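Local coordinates for beta-glucuronidase (uncultured Clostridium sp., PDB 6U7J), which catalyses the hydrolysis of beta-D-glucuronides and, as a gut microbial enzyme, probably frees estrogens from their glucuronide conjugates, at residues L147-C151 and L152-H156; Y191-P194 and K195-E199; E526-K529 and R530-E534. All coordinates share one frame; numbering follows the deposited sequence.

Contact 1: L147-C151 and L152-H156; sequences LEWDC and LPVGH
The Trp149 indole and the His156 imidazole run alongside each other in the same direction. Their planes are only 7° apart, but they are shifted so that little of one ring covers the other, with the centroid of the Trp149 six-membered ring 5.0 Å from that of His156. ND1 of His156 comes to 3.3 Å from CZ2 of Trp149. One face of the indole is met by the carbonyl O of Gly155, 3.9 Å above the plane and near the ring's margin. At the benzo end, Val154 CG1 packs obliquely on Trp149 CE3 at 3.4 Å.

The motif is a type I beta turn, Glu148 to Cys151, in the loop between strands 135-144 and 156-158 of the family 2 sugar-binding domain. The chain then doubles back through a cis peptide bond before Pro153. Glu148 O accepts two backbone donors from opposite faces of its carbonyl plane. One is Cys151 N, which closes the turn. The other is Gly155 N at 3.2 Å, on a nearly straight N-H line of 177° but well above the plane. Leu147 lays CD2 against Pro153 O.

The loop faces the barrel domain: Trp149 O bonds to Thr388, and Leu152 packs on Tyr391 and His392 of helix 386-403. NE2 of His156 is held by Glu158, which helps fix the ring. Within the turn, the Cys151 side chain has SG anti to its carbonyl carbon (chi1 -59°), beside its own N. There SG accepts a hydrogen bond from Glu148 N, 3.3 Å away.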
# COMPACT_ATOMS: atom_id res chain seq x y z
N LEU B 147 -9.28 -5.05 -33.96
CA LEU B 147 -10.22 -6.15 -33.88
C LEU B 147 -11.54 -5.71 -34.48
O LEU B 147 -12.01 -4.60 -34.21
CB LEU B 147 -10.43 -6.62 -32.44
CG LEU B 147 -9.24 -7.28 -31.75
CD1 LEU B 147 -9.56 -7.50 -30.28
CD2 LEU B 147 -8.82 -8.60 -32.45
N GLU B 148 -12.11 -6.56 -35.32
CA GLU B 148 -13.38 -6.31 -35.98
C GLU B 148 -14.36 -7.42 -35.60
O GLU B 148 -14.03 -8.33 -34.84
CB GLU B 148 -13.21 -6.23 -37.50
CG GLU B 148 -12.41 -5.04 -37.96
CD GLU B 148 -13.21 -3.75 -38.02
OE1 GLU B 148 -14.20 -3.61 -37.26
OE2 GLU B 148 -12.86 -2.88 -38.85
N TRP B 149 -15.57 -7.33 -36.16
CA TRP B 149 -16.64 -8.27 -35.82
C TRP B 149 -16.36 -9.69 -36.28
O TRP B 149 -17.01 -10.61 -35.79
CB TRP B 149 -17.96 -7.80 -36.42
CG TRP B 149 -18.51 -6.58 -35.74
CD1 TRP B 149 -18.61 -5.32 -36.26
CD2 TRP B 149 -19.04 -6.51 -34.41
NE1 TRP B 149 -19.17 -4.47 -35.34
CE2 TRP B 149 -19.44 -5.17 -34.20
CE3 TRP B 149 -19.22 -7.44 -33.39
CZ2 TRP B 149 -20.01 -4.74 -32.99
CZ3 TRP B 149 -19.78 -7.02 -32.19
CH2 TRP B 149 -20.17 -5.68 -32.01
N ASP B 150 -15.40 -9.89 -37.19
CA ASP B 150 -15.03 -11.23 -37.64
C ASP B 150 -13.63 -11.62 -37.19
O ASP B 150 -13.04 -12.55 -37.74
CB ASP B 150 -15.16 -11.37 -39.16
CG ASP B 150 -14.26 -10.41 -39.93
OD1 ASP B 150 -13.66 -9.51 -39.31
OD2 ASP B 150 -14.17 -10.55 -41.17
N CYS B 151 -13.10 -10.92 -36.19
CA CYS B 151 -11.89 -11.35 -35.49
C CYS B 151 -12.30 -12.08 -34.22
O CYS B 151 -13.44 -11.99 -33.77
CB CYS B 151 -11.01 -10.14 -35.15
SG CYS B 151 -10.49 -9.19 -36.60
N LEU B 152 -11.33 -12.77 -33.63
CA LEU B 152 -11.49 -13.40 -32.32
C LEU B 152 -10.26 -13.04 -31.49
O LEU B 152 -9.14 -13.47 -31.83
CB LEU B 152 -11.65 -14.91 -32.44
CG LEU B 152 -12.83 -15.45 -33.26
CD1 LEU B 152 -12.80 -16.95 -33.19
CD2 LEU B 152 -14.17 -14.94 -32.75
N PRO B 153 -10.41 -12.29 -30.39
CA PRO B 153 -11.63 -11.73 -29.83
C PRO B 153 -12.33 -10.73 -30.74
O PRO B 153 -11.74 -10.17 -31.64
CB PRO B 153 -11.14 -11.02 -28.55
CG PRO B 153 -9.85 -11.68 -28.21
CD PRO B 153 -9.23 -12.01 -29.55
N VAL B 154 -13.60 -10.52 -30.46
CA VAL B 154 -14.45 -9.65 -31.27
C VAL B 154 -14.24 -8.21 -30.83
O VAL B 154 -14.12 -7.92 -29.63
CB VAL B 154 -15.91 -10.11 -31.12
CG1 VAL B 154 -16.89 -9.01 -31.41
CG2 VAL B 154 -16.18 -11.34 -32.01
N GLY B 155 -14.18 -7.29 -31.79
CA GLY B 155 -14.19 -5.86 -31.48
C GLY B 155 -14.76 -5.04 -32.61
O GLY B 155 -15.31 -5.61 -33.55
N HIS B 156 -14.68 -3.71 -32.55
CA HIS B 156 -14.98 -2.90 -33.72
C HIS B 156 -14.37 -1.52 -33.54
O HIS B 156 -14.06 -1.10 -32.43
CB HIS B 156 -16.49 -2.81 -33.99
CG HIS B 156 -17.26 -2.06 -32.94
ND1 HIS B 156 -17.70 -2.66 -31.78
CD2 HIS B 156 -17.67 -0.78 -32.88
CE1 HIS B 156 -18.34 -1.77 -31.04
NE2 HIS B 156 -18.34 -0.62 -31.69

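Contact 2: Y191-P194 and K195-E199; sequences YCTP and KEYIE
Thr193 and Tyr197 run obliquely to each other across a tight bend, and their near atoms meet at the inside of it. OG1 of Thr193 lies 3.9 Å from CB of Tyr197. The bend links two beta domains of the glycosyl hydrolase family 2 architecture. It leaves strand 188-193 of the sugar-binding domain and enters strand 198-208, the edge strand of a three-stranded antiparallel sheet in the next domain.

The carbonyl O of Pro194 is what Tyr197 rests on. It reaches CB of Tyr197 at 3.4 Å and CD1 of the ring at 3.7 Å. The ring meets both oxygens, Thr193 OG1 and Pro194 O, obliquely. Tyr197 has CG between its backbone N and carbonyl carbon (chi1 70°), which sets CB, CG and CD1 beside Pro194 O, while the rest of the ring leads away from the bend. The carbonyl carbon of Lys195 sits at the edge of that ring, in its plane.

Arg93, on strand 93-98, serves both sides of the bend: its NH1 hydrogen-bonds to Thr193 OG1, and it makes a cation-pi contact with the Tyr197 ring. Asn221 hydrogen-bonds to Lys195 O and Tyr197 N, and Glu196 forms a salt bridge with Lys225.

The threonine torsion also matters locally. With OG1 placed between N and C (chi1 75°), the hydroxyl faces the next carbonyl along the chain. Thr193 OG1 donates to Pro194 O at 2.9 Å, from a position tilted 34° out of that carbonyl's plane.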
# COMPACT_ATOMS: atom_id res chain seq x y z
N TYR B 191 13.87 -23.11 -38.31
CA TYR B 191 14.25 -24.50 -38.07
C TYR B 191 14.40 -25.25 -39.39
O TYR B 191 13.81 -24.88 -40.41
CB TYR B 191 13.25 -25.19 -37.15
CG TYR B 191 11.87 -25.54 -37.70
CD1 TYR B 191 11.64 -26.76 -38.36
CD2 TYR B 191 10.78 -24.71 -37.46
CE1 TYR B 191 10.38 -27.11 -38.82
CE2 TYR B 191 9.51 -25.06 -37.91
CZ TYR B 191 9.31 -26.26 -38.59
OH TYR B 191 8.06 -26.62 -39.05
N CYS B 192 15.20 -26.33 -39.37
CA CYS B 192 15.46 -27.11 -40.56
C CYS B 192 15.00 -28.56 -40.38
O CYS B 192 14.87 -29.07 -39.26
CB CYS B 192 16.97 -27.04 -40.97
SG CYS B 192 18.18 -27.83 -39.90
N THR B 193 14.65 -29.19 -41.50
CA THR B 193 14.35 -30.62 -41.61
C THR B 193 14.91 -31.15 -42.92
O THR B 193 15.24 -30.37 -43.83
CB THR B 193 12.84 -30.94 -41.57
OG1 THR B 193 12.24 -30.60 -42.82
CG2 THR B 193 12.10 -30.25 -40.41
N PRO B 194 15.04 -32.47 -43.05
CA PRO B 194 15.26 -33.06 -44.38
C PRO B 194 14.11 -32.73 -45.32
O PRO B 194 12.99 -32.43 -44.89
CB PRO B 194 15.34 -34.57 -44.10
CG PRO B 194 15.74 -34.67 -42.65
CD PRO B 194 15.09 -33.49 -41.98
N LYS B 195 14.40 -32.79 -46.63
CA LYS B 195 13.37 -32.44 -47.61
C LYS B 195 12.26 -33.49 -47.69
O LYS B 195 11.15 -33.16 -48.12
CB LYS B 195 14.00 -32.24 -48.99
CG LYS B 195 15.06 -31.16 -49.00
CD LYS B 195 14.91 -30.22 -50.19
CE LYS B 195 15.80 -28.98 -50.01
NZ LYS B 195 16.11 -28.29 -51.31
N GLU B 196 12.52 -34.72 -47.27
CA GLU B 196 11.46 -35.71 -47.10
C GLU B 196 11.29 -35.91 -45.61
O GLU B 196 12.23 -36.32 -44.93
CB GLU B 196 11.80 -37.02 -47.81
CG GLU B 196 12.26 -36.85 -49.26
CD GLU B 196 12.25 -38.17 -50.05
OE1 GLU B 196 11.90 -38.15 -51.26
OE2 GLU B 196 12.59 -39.23 -49.46
N TYR B 197 10.09 -35.63 -45.10
CA TYR B 197 9.96 -35.36 -43.67
C TYR B 197 8.56 -35.65 -43.17
O TYR B 197 7.58 -35.69 -43.92
CB TYR B 197 10.31 -33.91 -43.37
CG TYR B 197 9.26 -32.95 -43.88
CD1 TYR B 197 9.29 -32.52 -45.21
CD2 TYR B 197 8.24 -32.49 -43.06
CE1 TYR B 197 8.34 -31.65 -45.69
CE2 TYR B 197 7.28 -31.62 -43.53
CZ TYR B 197 7.33 -31.20 -44.85
OH TYR B 197 6.38 -30.34 -45.33
N ILE B 198 8.47 -35.79 -41.85
CA ILE B 198 7.21 -36.04 -41.16
C ILE B 198 6.46 -34.72 -41.00
O ILE B 198 6.98 -33.77 -40.40
CB ILE B 198 7.46 -36.71 -39.80
CG1 ILE B 198 8.18 -38.04 -40.01
CG2 ILE B 198 6.15 -36.89 -39.04
CD1 ILE B 198 9.08 -38.43 -38.85
N GLU B 199 5.24 -34.66 -41.55
CA GLU B 199 4.40 -33.47 -41.54
C GLU B 199 3.44 -33.41 -40.34
O GLU B 199 3.31 -32.36 -39.71
CB GLU B 199 3.57 -33.39 -42.83
CG GLU B 199 4.37 -33.51 -44.12
CD GLU B 199 3.48 -33.41 -45.37
OE1 GLU B 199 2.34 -33.91 -45.34
OE2 GLU B 199 3.92 -32.83 -46.37

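Contact 3: E526-K529 and R530-E534; sequences EYQK and RCIEE
Tyr527 has CG anti to its backbone N (chi1 -173°), and this carries the ring forward along helix 525-540 to Cys531. Its CE2 lies 3.8 Å from Cys531 CB, and the cysteine sulfur stands obliquely to the ring, 5.5 Å from SG to the ring centroid. Lys529 starts the same way (chi1 -176°) and then bends at chi2 and chi4, bringing its amino group to the Glu533 carboxylate. The modelled approach is too short to be trusted in detail.

The backbone is a regular alpha helix. Its bond from Cys531 N to Tyr527 O, 2.8 Å, is nearly straight (169°). The Arg530 guanidinium serves two acids. NH1 bonds to Glu533 OE1 at 2.6 Å, nearly in line with the C-O bond, and to Glu534 OE2 at 3.2 Å.

The helix belongs to the TIM barrel, between strands 502-506 and 545-551. Ile532 packs on helix 581-592, while Tyr527 OH is held by Gly472 and Gly478. One cation, Arg530, is thus shared by Glu533 and Glu534, which would probably favour the ionised form of both acids; the share of Lys529 remains doubtful.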
# COMPACT_ATOMS: atom_id res chain seq x y z
N GLU B 526 -10.48 -9.44 3.56
CA GLU B 526 -11.39 -10.30 4.30
C GLU B 526 -12.65 -10.57 3.49
O GLU B 526 -13.18 -11.69 3.51
CB GLU B 526 -11.73 -9.66 5.65
CG GLU B 526 -10.53 -9.60 6.61
CD GLU B 526 -9.52 -8.47 6.29
OE1 GLU B 526 -9.85 -7.51 5.54
OE2 GLU B 526 -8.39 -8.52 6.82
N TYR B 527 -13.13 -9.58 2.73
CA TYR B 527 -14.34 -9.77 1.94
C TYR B 527 -14.12 -10.82 0.85
O TYR B 527 -14.99 -11.66 0.60
CB TYR B 527 -14.81 -8.45 1.33
CG TYR B 527 -16.14 -8.57 0.65
CD1 TYR B 527 -17.32 -8.29 1.33
CD2 TYR B 527 -16.23 -9.02 -0.66
CE1 TYR B 527 -18.56 -8.43 0.71
CE2 TYR B 527 -17.46 -9.17 -1.29
CZ TYR B 527 -18.61 -8.87 -0.61
OH TYR B 527 -19.83 -9.02 -1.23
N GLN B 528 -12.96 -10.78 0.19
CA GLN B 528 -12.67 -11.79 -0.82
C GLN B 528 -12.77 -13.19 -0.23
O GLN B 528 -13.33 -14.10 -0.85
CB GLN B 528 -11.29 -11.58 -1.42
CG GLN B 528 -11.00 -12.41 -2.66
CD GLN B 528 -9.58 -12.23 -3.18
OE1 GLN B 528 -8.62 -12.17 -2.41
NE2 GLN B 528 -9.44 -12.12 -4.49
N LYS B 529 -12.25 -13.37 0.99
CA LYS B 529 -12.29 -14.69 1.59
C LYS B 529 -13.72 -15.13 1.88
O LYS B 529 -14.10 -16.27 1.60
CB LYS B 529 -11.44 -14.71 2.86
CG LYS B 529 -11.35 -16.09 3.51
CD LYS B 529 -11.52 -15.94 5.00
CE LYS B 529 -11.10 -17.17 5.79
NZ LYS B 529 -12.27 -17.74 6.51
N ARG B 530 -14.54 -14.22 2.43
CA ARG B 530 -15.93 -14.55 2.78
C ARG B 530 -16.78 -14.76 1.53
O ARG B 530 -17.62 -15.66 1.48
CB ARG B 530 -16.54 -13.44 3.66
CG ARG B 530 -15.88 -13.22 5.05
CD ARG B 530 -16.26 -14.32 6.03
NE ARG B 530 -17.70 -14.31 6.29
CZ ARG B 530 -18.54 -15.28 5.93
NH1 ARG B 530 -18.08 -16.35 5.30
NH2 ARG B 530 -19.83 -15.17 6.19
N CYS B 531 -16.60 -13.91 0.52
CA CYS B 531 -17.35 -14.06 -0.72
C CYS B 531 -17.14 -15.45 -1.32
O CYS B 531 -18.10 -16.10 -1.75
CB CYS B 531 -16.93 -12.95 -1.70
SG CYS B 531 -17.61 -13.03 -3.34
N ILE B 532 -15.89 -15.93 -1.31
CA ILE B 532 -15.58 -17.24 -1.88
C ILE B 532 -16.11 -18.36 -0.98
O ILE B 532 -16.64 -19.36 -1.47
CB ILE B 532 -14.06 -17.34 -2.12
CG1 ILE B 532 -13.67 -16.49 -3.33
CG2 ILE B 532 -13.61 -18.77 -2.37
CD1 ILE B 532 -12.22 -16.57 -3.64
N GLU B 533 -15.98 -18.22 0.34
CA GLU B 533 -16.55 -19.21 1.26
C GLU B 533 -18.04 -19.44 1.01
O GLU B 533 -18.51 -20.59 0.99
CB GLU B 533 -16.38 -18.74 2.69
CG GLU B 533 -15.07 -19.06 3.31
CD GLU B 533 -14.91 -18.32 4.63
OE1 GLU B 533 -15.88 -17.65 5.09
OE2 GLU B 533 -13.81 -18.42 5.22
N GLU B 534 -18.81 -18.36 0.90
CA GLU B 534 -20.25 -18.48 0.78
C GLU B 534 -20.62 -19.12 -0.55
O GLU B 534 -21.53 -19.96 -0.61
CB GLU B 534 -20.90 -17.10 0.92
CG GLU B 534 -20.86 -16.54 2.34
CD GLU B 534 -21.43 -17.52 3.34
OE1 GLU B 534 -22.60 -17.92 3.16
OE2 GLU B 534 -20.71 -17.93 4.28

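How the contacts relate
The three contacts follow one another along the chain and are well separated in space. Contacts 1 and 2 have centres about 35 Å apart, as do contacts 1 and 3. Contacts 2 and 3 lie on opposite sides of the chain's centre, their own centres about 54 Å apart. No two of them touch. Contact 1 is in a loop of the sugar-binding domain and packs that domain against the barrel. Contact 2 carries the chain between the two beta domains, from strand 188-193 into strand 198-208. Contact 3 lies on helix 525-540, within the outer helices of the TIM barrel.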